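Local coordinates for reticulocyte binding protein (Streptococcus agalactiae COH1, PDB 3FAW) that is a secreted, cell-wall-anchored pullulanase that probably hydrolyses the alpha-1,6 branch linkages of pullulan and related alpha-glucans, at residues Q37-L48 with Q52-D59. Numbering follows the deposited sequence.
Sequences QVQLKDAQQTDL and QASFTTLD
Leu40 lays its CD1 methyl over one face of the Phe55 ring, a CH-pi contact with CD1 4.0 Å from the ring centroid. With CG anti to the backbone N (chi1 -175°), the second torsion of Leu40 turns CD1 toward the other strand, where it also lies 3.6 Å from Ala53 CB. Val38 CG1 approaches Phe55 CD1 obliquely, and the methyls of Ala43 and Ala53, a non-hydrogen-bonded pair like Leu40 and Phe55, extend this apolar face. The two antiparallel strands form a hairpin whose register shifts by one residue at a classic beta bulge: Lys41 and Asp42 both face Ser54, whose O accepts a 2.8 Å bond from Lys41 N and a weak, longer one from Asp42 N. On the other face Gln52 NE2 donates to Gln44 OE1 (3.0 Å), the two amide planes being 82° apart. A bend at chi2 (81°) turns the Gln44 amide back along its own strand, where NE2 reaches Asp42 OD1 at 2.7 Å from above the carboxylate plane. Beyond the paired strands, Thr56 OG1 donates to Gln37 O (2.7 Å) and accepts from Gln39 N (3.1 Å), one hydroxyl bridging two backbone groups. The hairpin belongs to the fragment's first beta-rich domain, probably N2: strand 40-47 pairs with strand 114-120 and strand 50-55 with strand 93-98, while Ile109 and Tyr111 of strand 108-111 pack against the apolar face, Tyr111 meeting Phe55 edge-to-face.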
ATOM      1  N   GLN A  37     -40.100  11.102 -29.625  1.00 25.06           N
ATOM      2  CA  GLN A  37     -38.688  10.724 -29.310  1.00 25.66           C
ATOM      3  C   GLN A  37     -38.538  10.133 -27.909  1.00 24.92           C
ATOM      4  O   GLN A  37     -37.431   9.771 -27.500  1.00 25.40           O
ATOM      5  CB  GLN A  37     -37.764  11.941 -29.447  1.00 25.91           C
ATOM      6  CG  GLN A  37     -37.768  12.590 -30.828  1.00 26.54           C
ATOM      7  CD  GLN A  37     -37.293  11.660 -31.931  1.00 26.99           C
ATOM      8  OE1 GLN A  37     -37.866  11.634 -33.019  1.00 27.56           O
ATOM      9  NE2 GLN A  37     -36.241  10.890 -31.655  1.00 25.76           N
ATOM     10  N   VAL A  38     -39.646  10.040 -27.177  1.00 24.61           N
ATOM     11  CA  VAL A  38     -39.635   9.499 -25.818  1.00 23.45           C
ATOM     12  C   VAL A  38     -39.574   7.972 -25.868  1.00 23.11           C
ATOM     13  O   VAL A  38     -40.494   7.328 -26.377  1.00 21.38           O
ATOM     14  CB  VAL A  38     -40.884   9.944 -25.028  1.00 23.87           C
ATOM     15  CG1 VAL A  38     -40.904   9.310 -23.639  1.00 23.04           C
ATOM     16  CG2 VAL A  38     -40.936  11.465 -24.927  1.00 23.86           C
ATOM     17  N   GLN A  39     -38.479   7.407 -25.355  1.00 22.17           N
ATOM     18  CA  GLN A  39     -38.280   5.955 -25.325  1.00 22.82           C
ATOM     19  C   GLN A  39     -37.617   5.503 -24.020  1.00 22.54           C
ATOM     20  O   GLN A  39     -36.685   6.145 -23.535  1.00 22.62           O
ATOM     21  CB  GLN A  39     -37.423   5.504 -26.511  1.00 22.84           C
ATOM     22  CG  GLN A  39     -38.024   5.815 -27.879  1.00 23.29           C
ATOM     23  CD  GLN A  39     -37.172   5.307 -29.031  1.00 24.92           C
ATOM     24  OE1 GLN A  39     -36.062   4.813 -28.833  0.10 24.48           O
ATOM     25  NE2 GLN A  39     -37.694   5.430 -30.245  0.10 24.28           N
ATOM     26  N   LEU A  40     -38.106   4.392 -23.474  1.00 21.96           N
ATOM     27  CA  LEU A  40     -37.576   3.797 -22.242  1.00 22.17           C
ATOM     28  C   LEU A  40     -36.209   3.143 -22.491  1.00 22.23           C
ATOM     29  O   LEU A  40     -36.044   2.399 -23.461  1.00 22.53           O
ATOM     30  CB  LEU A  40     -38.573   2.756 -21.712  1.00 21.93           C
ATOM     31  CG  LEU A  40     -38.315   2.055 -20.375  1.00 23.05           C
ATOM     32  CD1 LEU A  40     -38.357   3.040 -19.208  1.00 20.08           C
ATOM     33  CD2 LEU A  40     -39.343   0.942 -20.176  1.00 21.96           C
ATOM     34  N   LYS A  41     -35.244   3.422 -21.613  1.00 21.54           N
ATOM     35  CA  LYS A  41     -33.870   2.921 -21.752  1.00 21.97           C
ATOM     36  C   LYS A  41     -33.559   1.796 -20.758  1.00 22.68           C
ATOM     37  O   LYS A  41     -33.089   0.722 -21.141  1.00 22.17           O
ATOM     38  CB  LYS A  41     -32.865   4.060 -21.546  1.00 21.88           C
ATOM     39  CG  LYS A  41     -32.896   5.132 -22.622  1.00 23.34           C
ATOM     40  CD  LYS A  41     -31.940   6.284 -22.301  1.00 24.36           C
ATOM     41  CE  LYS A  41     -30.492   5.953 -22.635  1.00 26.45           C
ATOM     42  NZ  LYS A  41     -30.229   5.976 -24.105  1.00 29.32           N
ATOM     43  N   ASP A  42     -33.807   2.066 -19.479  1.00 22.27           N
ATOM     44  CA  ASP A  42     -33.549   1.101 -18.413  1.00 22.41           C
ATOM     45  C   ASP A  42     -34.353   1.456 -17.162  1.00 21.37           C
ATOM     46  O   ASP A  42     -35.103   2.436 -17.152  1.00 20.86           O
ATOM     47  CB  ASP A  42     -32.048   1.040 -18.102  1.00 22.95           C
ATOM     48  CG  ASP A  42     -31.468   2.397 -17.734  1.00 25.81           C
ATOM     49  OD1 ASP A  42     -31.694   2.859 -16.593  1.00 26.90           O
ATOM     50  OD2 ASP A  42     -30.775   2.998 -18.587  1.00 28.49           O
ATOM     51  N   ALA A  43     -34.200   0.650 -16.116  1.00 21.31           N
ATOM     52  CA  ALA A  43     -34.918   0.870 -14.867  1.00 20.42           C
ATOM     53  C   ALA A  43     -34.229   0.182 -13.695  1.00 20.23           C
ATOM     54  O   ALA A  43     -33.610  -0.875 -13.857  1.00 20.30           O
ATOM     55  CB  ALA A  43     -36.350   0.381 -14.992  1.00 20.14           C
ATOM     56  N   GLN A  44     -34.338   0.799 -12.520  1.00 19.04           N
ATOM     57  CA  GLN A  44     -33.787   0.244 -11.288  1.00 19.46           C
ATOM     58  C   GLN A  44     -34.793   0.366 -10.147  1.00 18.99           C
ATOM     59  O   GLN A  44     -35.492   1.380 -10.036  1.00 18.62           O
ATOM     60  CB  GLN A  44     -32.487   0.955 -10.897  1.00 19.71           C
ATOM     61  CG  GLN A  44     -31.385   0.913 -11.956  1.00 22.15           C
ATOM     62  CD  GLN A  44     -31.556   1.961 -13.055  1.00 26.32           C
ATOM     63  OE1 GLN A  44     -32.039   3.065 -12.806  1.00 25.41           O
ATOM     64  NE2 GLN A  44     -31.147   1.615 -14.276  1.00 25.97           N
ATOM     65  N   GLN A  45     -34.867  -0.669  -9.309  1.00 18.49           N
ATOM     66  CA  GLN A  45     -35.640  -0.603  -8.067  1.00 18.08           C
ATOM     67  C   GLN A  45     -34.738  -0.132  -6.922  1.00 18.74           C
ATOM     68  O   GLN A  45     -33.712  -0.756  -6.629  1.00 18.82           O
ATOM     69  CB  GLN A  45     -36.278  -1.953  -7.725  1.00 18.64           C
ATOM     70  CG  GLN A  45     -37.264  -1.866  -6.549  1.00 17.59           C
ATOM     71  CD  GLN A  45     -38.074  -3.129  -6.327  1.00 16.70           C
ATOM     72  OE1 GLN A  45     -38.029  -4.064  -7.126  1.00 17.34           O
ATOM     73  NE2 GLN A  45     -38.822  -3.162  -5.227  1.00 14.06           N
ATOM     74  N   THR A  46     -35.147   0.964  -6.278  1.00 18.10           N
ATOM     75  CA  THR A  46     -34.342   1.658  -5.273  1.00 16.75           C
ATOM     76  C   THR A  46     -34.847   1.450  -3.841  1.00 16.05           C
ATOM     77  O   THR A  46     -34.095   1.638  -2.885  1.00 15.46           O
ATOM     78  CB  THR A  46     -34.311   3.169  -5.571  1.00 18.12           C
ATOM     79  OG1 THR A  46     -35.644   3.698  -5.505  1.00 19.67           O
ATOM     80  CG2 THR A  46     -33.732   3.427  -6.965  1.00 15.44           C
ATOM     81  N   ASP A  47     -36.119   1.087  -3.693  1.00 15.39           N
ATOM     82  CA  ASP A  47     -36.663   0.666  -2.396  1.00 15.11           C
ATOM     83  C   ASP A  47     -37.926  -0.186  -2.597  1.00 13.84           C
ATOM     84  O   ASP A  47     -38.280  -0.515  -3.729  1.00 12.07           O
ATOM     85  CB  ASP A  47     -36.902   1.873  -1.463  1.00 16.06           C
ATOM     86  CG  ASP A  47     -38.006   2.801  -1.946  1.00 18.02           C
ATOM     87  OD1 ASP A  47     -38.919   2.354  -2.670  1.00 23.84           O
ATOM     88  OD2 ASP A  47     -37.967   3.990  -1.576  1.00 21.47           O
ATOM     89  N   LEU A  48     -38.602  -0.537  -1.506  1.00 13.10           N
ATOM     90  CA  LEU A  48     -39.753  -1.438  -1.578  1.00 14.42           C
ATOM     91  C   LEU A  48     -40.881  -0.901  -2.461  1.00 16.46           C
ATOM     92  O   LEU A  48     -41.563  -1.678  -3.133  1.00 17.43           O
ATOM     93  CB  LEU A  48     -40.284  -1.762  -0.174  1.00 14.60           C
ATOM     94  CG  LEU A  48     -39.385  -2.639   0.709  1.00 14.71           C
ATOM     95  CD1 LEU A  48     -40.031  -2.881   2.077  1.00 15.25           C
ATOM     96  CD2 LEU A  48     -39.065  -3.971   0.035  1.00 13.10           C
ATOM     97  N   GLN A  52     -37.046   3.709 -10.451  1.00 22.65           N
ATOM     98  CA  GLN A  52     -36.648   4.793 -11.354  1.00 23.47           C
ATOM     99  C   GLN A  52     -36.388   4.253 -12.761  1.00 21.60           C
ATOM    100  O   GLN A  52     -35.601   3.325 -12.940  1.00 20.87           O
ATOM    101  CB  GLN A  52     -35.432   5.569 -10.822  1.00 23.89           C
ATOM    102  CG  GLN A  52     -34.174   4.758 -10.549  1.00 26.38           C
ATOM    103  CD  GLN A  52     -32.962   5.638 -10.291  1.00 28.68           C
ATOM    104  OE1 GLN A  52     -33.080   6.744  -9.753  1.00 31.88           O
ATOM    105  NE2 GLN A  52     -31.787   5.150 -10.675  1.00 32.91           N
ATOM    106  N   ALA A  53     -37.078   4.834 -13.744  1.00 20.16           N
ATOM    107  CA  ALA A  53     -36.964   4.432 -15.146  1.00 19.39           C
ATOM    108  C   ALA A  53     -36.310   5.549 -15.944  1.00 18.73           C
ATOM    109  O   ALA A  53     -36.789   6.687 -15.931  1.00 17.92           O
ATOM    110  CB  ALA A  53     -38.341   4.122 -15.723  1.00 18.76           C
ATOM    111  N   SER A  54     -35.225   5.224 -16.641  1.00 17.30           N
ATOM    112  CA  SER A  54     -34.503   6.212 -17.438  1.00 17.81           C
ATOM    113  C   SER A  54     -35.034   6.251 -18.871  1.00 16.49           C
ATOM    114  O   SER A  54     -35.271   5.208 -19.486  1.00 16.41           O
ATOM    115  CB  SER A  54     -33.008   5.910 -17.438  1.00 17.84           C
ATOM    116  OG  SER A  54     -32.293   6.954 -18.067  1.00 25.63           O
ATOM    117  N   PHE A  55     -35.219   7.460 -19.388  1.00 16.05           N
ATOM    118  CA  PHE A  55     -35.715   7.669 -20.747  1.00 16.52           C
ATOM    119  C   PHE A  55     -34.692   8.441 -21.576  1.00 16.61           C
ATOM    120  O   PHE A  55     -33.781   9.068 -21.032  1.00 16.12           O
ATOM    121  CB  PHE A  55     -37.041   8.442 -20.713  1.00 17.06           C
ATOM    122  CG  PHE A  55     -38.224   7.609 -20.293  1.00 16.25           C
ATOM    123  CD1 PHE A  55     -39.186   7.228 -21.221  1.00 18.46           C
ATOM    124  CD2 PHE A  55     -38.372   7.199 -18.972  1.00 17.25           C
ATOM    125  CE1 PHE A  55     -40.280   6.454 -20.837  1.00 19.77           C
ATOM    126  CE2 PHE A  55     -39.459   6.426 -18.582  1.00 15.70           C
ATOM    127  CZ  PHE A  55     -40.415   6.052 -19.515  1.00 16.65           C
ATOM    128  N   THR A  56     -34.844   8.379 -22.897  1.00 17.19           N
ATOM    129  CA  THR A  56     -34.075   9.233 -23.806  1.00 16.96           C
ATOM    130  C   THR A  56     -34.352  10.703 -23.475  1.00 17.69           C
ATOM    131  O   THR A  56     -33.428  11.511 -23.369  1.00 17.59           O
ATOM    132  CB  THR A  56     -34.446   8.972 -25.283  1.00 16.87           C
ATOM    133  OG1 THR A  56     -35.871   9.022 -25.437  1.00 15.91           O
ATOM    134  CG2 THR A  56     -33.933   7.607 -25.740  1.00 15.53           C
ATOM    135  N   THR A  57     -35.632  11.030 -23.312  1.00 19.12           N
ATOM    136  CA  THR A  57     -36.060  12.370 -22.900  1.00 19.94           C
ATOM    137  C   THR A  57     -37.505  12.355 -22.391  1.00 20.71           C
ATOM    138  O   THR A  57     -38.292  11.481 -22.768  1.00 20.99           O
ATOM    139  CB  THR A  57     -35.943  13.387 -24.060  1.00 20.10           C
ATOM    140  OG1 THR A  57     -36.509  14.642 -23.660  1.00 19.69           O
ATOM    141  CG2 THR A  57     -36.661  12.879 -25.307  1.00 20.75           C
ATOM    142  N   LEU A  58     -37.838  13.322 -21.533  1.00 21.19           N
ATOM    143  CA  LEU A  58     -39.216  13.511 -21.054  1.00 22.16           C
ATOM    144  C   LEU A  58     -39.854  14.822 -21.550  1.00 23.17           C
ATOM    145  O   LEU A  58     -40.964  15.161 -21.136  1.00 23.68           O
ATOM    146  CB  LEU A  58     -39.265  13.446 -19.522  1.00 21.88           C
ATOM    147  CG  LEU A  58     -38.916  12.093 -18.896  1.00 19.98           C
ATOM    148  CD1 LEU A  58     -38.825  12.207 -17.382  1.00 20.61           C
ATOM    149  CD2 LEU A  58     -39.928  11.026 -19.288  1.00 19.01           C
ATOM    150  N   ASP A  59     -39.164  15.545 -22.434  1.00 23.65           N
ATOM    151  CA  ASP A  59     -39.722  16.756 -23.054  1.00 23.60           C
ATOM    152  C   ASP A  59     -40.177  16.475 -24.483  1.00 23.90           C
ATOM    153  O   ASP A  59     -41.053  15.641 -24.713  1.00 23.83           O
ATOM    154  CB  ASP A  59     -38.723  17.928 -23.018  1.00 23.94           C
ATOM    155  CG  ASP A  59     -37.405  17.623 -23.723  1.00 23.67           C
ATOM    156  OD1 ASP A  59     -37.416  16.964 -24.785  0.10 23.42           O
ATOM    157  OD2 ASP A  59     -36.351  18.057 -23.214  0.10 22.47           O
TER
HETATM  158  O   HOH W   1     -33.054   4.802 -14.199  1.00 31.55           O